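PDB 1O4S: aspartate aminotransferase from Thermotoga maritima, which catalyses the pyridoxal-phosphate-dependent transfer of an amino group from L-aspartate to 2-oxoglutarate, giving oxaloacetate and L-glutamate, and works as a homodimer. Local coordinates for residues G49-A63 / G243-V255. Sequence-based numbering, arbitrary orientation.
Sequences GEPDFPTPEPVVEEA and GFSKSHSMTGWRV. With PLP (pyridoxal-5'-phosphate), chain M.
T55 OG1 is gripped twice: it accepts the indole N-H of W253 (NE1 to OG1 2.9 Å, 158°), lying exactly in the ring plane, and donates to a water, which in turn donates to S249 O. The contact lays the G49-P56 loop, which leads into helix 57-68, over the cofactor-lysine loop of this class-I-family aminotransferase, between strands 238-243 and 256-259. A chi1 of -64° sets T55 OG1 beside its own backbone N, within reach of the indole N-H, and leaves CG2 to meet M250 CG at 4.1 Å. Bent at its last torsion (chi3 60°), M250 sets CE over one face of the indole, toward the rim, and meets V59 CG1 tip to tip at 3.8 Å. A63 CB closes on W253 CH2. Earlier in both segments, S249 OG donates to F53 O at 2.7 Å, from above the carbonyl plane, and lies against P51 CB. T251 OG1 gives its proton to the anti lone pair of E50 OE1 at 2.7 Å; that oxygen also accepts a hydrogen bond from Y74 N of the second subunit, tying the loops to the dimer interface. R254 NH1 and S245 OG both donate to PLP O1P, and R254 NH2 to O3P. K246 NZ is bonded covalently to PLP C4A, and K246 CE lies 3.1 Å from G49 O.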
loop_
_atom_site.group_PDB
_atom_site.type_symbol
_atom_site.label_atom_id
_atom_site.label_comp_id
_atom_site.label_asym_id
_atom_site.label_seq_id
_atom_site.Cartn_x
_atom_site.Cartn_y
_atom_site.Cartn_z
ATOM N N GLY B 49 16.502 8.510 -7.416
ATOM C CA GLY B 49 15.346 9.288 -7.034
ATOM C C GLY B 49 15.195 9.524 -5.540
ATOM O O GLY B 49 14.077 9.835 -5.086
ATOM N N GLU B 50 16.283 9.369 -4.764
ATOM C CA GLU B 50 16.245 9.565 -3.305
ATOM C C GLU B 50 17.507 10.237 -2.797
ATOM O O GLU B 50 18.580 9.961 -3.314
ATOM C CB GLU B 50 16.066 8.222 -2.543
ATOM C CG GLU B 50 17.257 7.275 -2.621
ATOM C CD GLU B 50 16.941 5.850 -2.215
ATOM O OE1 GLU B 50 16.048 5.652 -1.355
ATOM O OE2 GLU B 50 17.622 4.929 -2.750
ATOM N N PRO B 51 17.380 11.056 -1.744
ATOM C CA PRO B 51 18.553 11.712 -1.173
ATOM C C PRO B 51 19.558 10.708 -0.615
ATOM O O PRO B 51 19.214 9.593 -0.188
ATOM C CB PRO B 51 17.964 12.651 -0.100
ATOM C CG PRO B 51 16.521 12.769 -0.448
ATOM C CD PRO B 51 16.138 11.449 -1.048
ATOM N N ASP B 52 20.815 11.087 -0.655
ATOM C CA ASP B 52 21.896 10.248 -0.140
ATOM C C ASP B 52 22.222 10.594 1.329
ATOM O O ASP B 52 23.378 10.687 1.716
ATOM C CB ASP B 52 23.138 10.425 -1.026
ATOM C CG ASP B 52 23.611 11.881 -1.101
ATOM O OD1 ASP B 52 22.772 12.786 -1.241
ATOM O OD2 ASP B 52 24.806 12.212 -1.061
ATOM N N PHE B 53 21.215 10.915 2.114
ATOM C CA PHE B 53 21.417 11.268 3.495
ATOM C C PHE B 53 20.737 10.136 4.275
ATOM O O PHE B 53 19.849 9.461 3.764
ATOM C CB PHE B 53 20.785 12.627 3.821
ATOM C CG PHE B 53 21.652 13.804 3.485
ATOM C CD1 PHE B 53 22.145 14.632 4.473
ATOM C CD2 PHE B 53 21.975 14.094 2.167
ATOM C CE1 PHE B 53 22.969 15.728 4.154
ATOM C CE2 PHE B 53 22.787 15.176 1.851
ATOM C CZ PHE B 53 23.277 15.984 2.847
ATOM N N PRO B 54 21.161 9.916 5.510
ATOM C CA PRO B 54 20.491 8.930 6.366
ATOM C C PRO B 54 19.213 9.525 6.844
ATOM O O PRO B 54 18.994 10.725 6.707
ATOM C CB PRO B 54 21.489 8.716 7.538
ATOM C CG PRO B 54 22.375 9.946 7.573
ATOM C CD PRO B 54 22.299 10.572 6.197
ATOM N N THR B 55 18.370 8.682 7.409
ATOM C CA THR B 55 17.285 9.129 8.269
ATOM C C THR B 55 17.874 9.976 9.399
ATOM O O THR B 55 18.849 9.567 10.011
ATOM C CB THR B 55 16.586 7.914 8.871
ATOM O OG1 THR B 55 15.975 7.160 7.832
ATOM C CG2 THR B 55 15.480 8.347 9.806
ATOM N N PRO B 56 17.321 11.148 9.691
ATOM C CA PRO B 56 17.863 11.956 10.783
ATOM C C PRO B 56 17.915 11.199 12.088
ATOM O O PRO B 56 16.972 10.512 12.423
ATOM C CB PRO B 56 16.886 13.118 10.864
ATOM C CG PRO B 56 16.377 13.255 9.485
ATOM C CD PRO B 56 16.207 11.835 9.031
ATOM N N GLU B 57 19.009 11.330 12.821
ATOM C CA GLU B 57 19.199 10.532 14.001
ATOM C C GLU B 57 18.069 10.701 15.029
ATOM O O GLU B 57 17.706 9.758 15.667
ATOM C CB GLU B 57 20.572 10.791 14.619
ATOM C CG GLU B 57 21.009 9.721 15.638
ATOM C CD GLU B 57 21.132 8.308 15.024
ATOM O OE1 GLU B 57 21.279 7.317 15.793
ATOM O OE2 GLU B 57 21.078 8.167 13.760
ATOM N N PRO B 58 17.501 11.884 15.222
ATOM C CA PRO B 58 16.404 11.981 16.193
ATOM C C PRO B 58 15.210 11.123 15.816
ATOM O O PRO B 58 14.500 10.659 16.715
ATOM C CB PRO B 58 16.077 13.479 16.219
ATOM C CG PRO B 58 17.359 14.113 15.777
ATOM C CD PRO B 58 17.876 13.202 14.684
ATOM N N VAL B 59 15.001 10.938 14.517
ATOM C CA VAL B 59 13.934 10.106 14.004
ATOM C C VAL B 59 14.256 8.633 14.286
ATOM O O VAL B 59 13.405 7.923 14.769
ATOM C CB VAL B 59 13.702 10.315 12.487
ATOM C CG1 VAL B 59 12.578 9.368 11.953
ATOM C CG2 VAL B 59 13.370 11.768 12.196
ATOM N N VAL B 60 15.478 8.201 13.986
ATOM C CA VAL B 60 15.937 6.864 14.363
ATOM C C VAL B 60 15.731 6.605 15.860
ATOM O O VAL B 60 15.169 5.571 16.261
ATOM C CB VAL B 60 17.410 6.677 14.023
ATOM C CG1 VAL B 60 17.950 5.376 14.597
ATOM C CG2 VAL B 60 17.649 6.752 12.502
ATOM N N GLU B 61 16.162 7.541 16.698
ATOM C CA GLU B 61 16.075 7.373 18.155
ATOM C C GLU B 61 14.641 7.202 18.644
ATOM O O GLU B 61 14.385 6.320 19.461
ATOM C CB GLU B 61 16.765 8.530 18.932
ATOM C CG GLU B 61 18.277 8.534 18.713
ATOM C CD GLU B 61 19.046 9.719 19.377
ATOM O OE1 GLU B 61 18.413 10.760 19.781
ATOM O OE2 GLU B 61 20.303 9.591 19.480
ATOM N N GLU B 62 13.732 8.051 18.170
ATOM C CA GLU B 62 12.301 7.887 18.468
ATOM C C GLU B 62 11.707 6.549 17.997
ATOM O O GLU B 62 10.917 5.924 18.706
ATOM C CB GLU B 62 11.523 9.033 17.858
ATOM C CG GLU B 62 10.019 8.933 17.945
ATOM C CD GLU B 62 9.477 8.980 19.353
ATOM O OE1 GLU B 62 10.232 9.370 20.305
ATOM O OE2 GLU B 62 8.269 8.620 19.487
ATOM N N ALA B 63 12.073 6.136 16.782
ATOM C CA ALA B 63 11.592 4.875 16.235
ATOM C C ALA B 63 12.060 3.710 17.115
ATOM O O ALA B 63 11.275 2.822 17.383
ATOM C CB ALA B 63 12.060 4.681 14.793
ATOM N N GLY B 243 5.077 14.505 1.784
ATOM C CA GLY B 243 5.519 13.448 2.674
ATOM C C GLY B 243 6.951 13.668 3.112
ATOM O O GLY B 243 7.496 14.760 2.930
ATOM N N PHE B 244 7.562 12.619 3.659
ATOM C CA PHE B 244 8.838 12.748 4.366
ATOM C C PHE B 244 10.007 12.229 3.578
ATOM O O PHE B 244 11.168 12.375 3.985
ATOM C CB PHE B 244 8.737 12.024 5.719
ATOM C CG PHE B 244 7.747 12.646 6.615
ATOM C CD1 PHE B 244 6.391 12.338 6.475
ATOM C CD2 PHE B 244 8.136 13.622 7.533
ATOM C CE1 PHE B 244 5.442 12.939 7.278
ATOM C CE2 PHE B 244 7.191 14.250 8.343
ATOM C CZ PHE B 244 5.842 13.913 8.215
ATOM N N SER B 245 9.704 11.624 2.443
ATOM C CA SER B 245 10.705 10.881 1.688
ATOM C C SER B 245 11.865 11.772 1.269
ATOM O O SER B 245 13.007 11.420 1.453
ATOM C CB SER B 245 10.081 10.258 0.450
ATOM O OG SER B 245 9.430 9.041 0.757
ATOM N N LYS B 246 11.556 12.914 0.682
ATOM C CA LYS B 246 12.594 13.770 0.117
ATOM C C LYS B 246 13.079 14.775 1.122
ATOM O O LYS B 246 14.279 14.954 1.292
ATOM C CB LYS B 246 12.095 14.441 -1.201
ATOM C CG LYS B 246 11.456 13.429 -2.244
ATOM C CD LYS B 246 12.386 12.277 -2.597
ATOM C CE LYS B 246 11.759 11.136 -3.461
ATOM N NZ LYS B 246 10.577 11.574 -4.192
ATOM N N SER B 247 12.140 15.416 1.820
ATOM C CA SER B 247 12.461 16.450 2.777
ATOM C C SER B 247 13.340 15.951 3.914
ATOM O O SER B 247 14.124 16.727 4.432
ATOM C CB SER B 247 11.175 17.099 3.329
ATOM O OG SER B 247 10.418 16.163 4.087
ATOM N N HIS B 248 13.216 14.673 4.300
ATOM C CA HIS B 248 13.952 14.131 5.447
ATOM C C HIS B 248 14.732 12.894 5.116
ATOM O O HIS B 248 15.189 12.183 6.016
ATOM C CB HIS B 248 12.986 13.799 6.568
ATOM C CG HIS B 248 12.390 15.005 7.201
ATOM N ND1 HIS B 248 11.189 15.542 6.790
ATOM C CD2 HIS B 248 12.849 15.813 8.181
ATOM C CE1 HIS B 248 10.905 16.600 7.529
ATOM N NE2 HIS B 248 11.902 16.791 8.373
ATOM N N SER B 249 14.871 12.625 3.831
ATOM C CA SER B 249 15.590 11.466 3.376
ATOM C C SER B 249 15.090 10.194 4.075
ATOM O O SER B 249 15.876 9.436 4.664
ATOM C CB SER B 249 17.084 11.643 3.587
ATOM O OG SER B 249 17.801 10.831 2.697
ATOM N N MET B 250 13.771 10.026 4.059
ATOM C CA MET B 250 13.114 8.905 4.712
ATOM C C MET B 250 12.389 8.029 3.711
ATOM O O MET B 250 11.363 7.484 4.012
ATOM C CB MET B 250 12.151 9.425 5.782
ATOM C CG MET B 250 12.882 9.947 7.000
ATOM S SD MET B 250 11.769 10.711 8.199
ATOM C CE MET B 250 10.651 9.356 8.622
ATOM N N THR B 251 12.951 7.893 2.498
ATOM C CA THR B 251 12.283 7.188 1.391
ATOM C C THR B 251 11.858 5.769 1.742
ATOM O O THR B 251 10.753 5.378 1.386
ATOM C CB THR B 251 13.172 7.117 0.119
ATOM O OG1 THR B 251 14.472 6.724 0.515
ATOM C CG2 THR B 251 13.297 8.456 -0.588
ATOM N N GLY B 252 12.715 4.999 2.413
ATOM C CA GLY B 252 12.402 3.631 2.773
ATOM C C GLY B 252 11.346 3.459 3.877
ATOM O O GLY B 252 10.862 2.374 4.060
ATOM N N TRP B 253 11.006 4.529 4.584
ATOM C CA TRP B 253 9.960 4.531 5.622
ATOM C C TRP B 253 8.542 4.441 5.054
ATOM O O TRP B 253 7.692 3.843 5.689
ATOM C CB TRP B 253 10.061 5.735 6.552
ATOM C CG TRP B 253 11.231 5.696 7.433
ATOM C CD1 TRP B 253 12.475 6.245 7.201
ATOM C CD2 TRP B 253 11.280 5.130 8.727
ATOM N NE1 TRP B 253 13.283 6.044 8.290
ATOM C CE2 TRP B 253 12.584 5.327 9.227
ATOM C CE3 TRP B 253 10.352 4.445 9.522
ATOM C CZ2 TRP B 253 12.975 4.867 10.472
ATOM C CZ3 TRP B 253 10.753 3.980 10.754
ATOM C CH2 TRP B 253 12.048 4.203 11.214
ATOM N N ARG B 254 8.351 4.952 3.838
ATOM C CA ARG B 254 7.072 5.037 3.127
ATOM C C ARG B 254 6.009 5.760 3.936
ATOM O O ARG B 254 5.029 5.129 4.326
ATOM C CB ARG B 254 6.552 3.648 2.685
ATOM C CG ARG B 254 7.628 2.645 2.250
ATOM C CD ARG B 254 8.421 2.995 1.005
ATOM N NE ARG B 254 7.569 3.416 -0.098
ATOM C CZ ARG B 254 7.468 4.645 -0.598
ATOM N NH1 ARG B 254 8.190 5.646 -0.123
ATOM N NH2 ARG B 254 6.622 4.876 -1.596
ATOM N N VAL B 255 6.227 7.050 4.213
ATOM C CA VAL B 255 5.254 7.896 4.889
ATOM C C VAL B 255 5.040 9.166 4.082
ATOM O O VAL B 255 5.962 9.958 3.878
ATOM C CB VAL B 255 5.712 8.372 6.261
ATOM C CG1 VAL B 255 4.537 9.041 7.008
ATOM C CG2 VAL B 255 6.315 7.276 7.025
HETATM N N1 PLP M . 6.426 12.439 -6.783
HETATM C C2 PLP M . 7.661 12.588 -7.383
HETATM C C2A PLP M . 7.672 13.378 -8.659
HETATM C C3 PLP M . 8.812 11.999 -6.836
HETATM O O3 PLP M . 9.901 12.150 -7.379
HETATM C C4 PLP M . 8.730 11.290 -5.627
HETATM C C4A PLP M . 10.001 10.664 -5.010
HETATM C C5 PLP M . 7.446 11.185 -5.039
HETATM C C6 PLP M . 6.322 11.755 -5.634
HETATM C C5A PLP M . 7.119 10.472 -3.744
HETATM O O4P PLP M . 7.650 9.213 -3.367
HETATM P P PLP M . 7.334 8.551 -1.943
HETATM O O1P PLP M . 8.648 7.935 -1.632
HETATM O O2P PLP M . 6.890 9.582 -0.991
HETATM O O3P PLP M . 6.314 7.563 -2.355
HETATM O O HOH W 1 16.712 6.902 5.355
#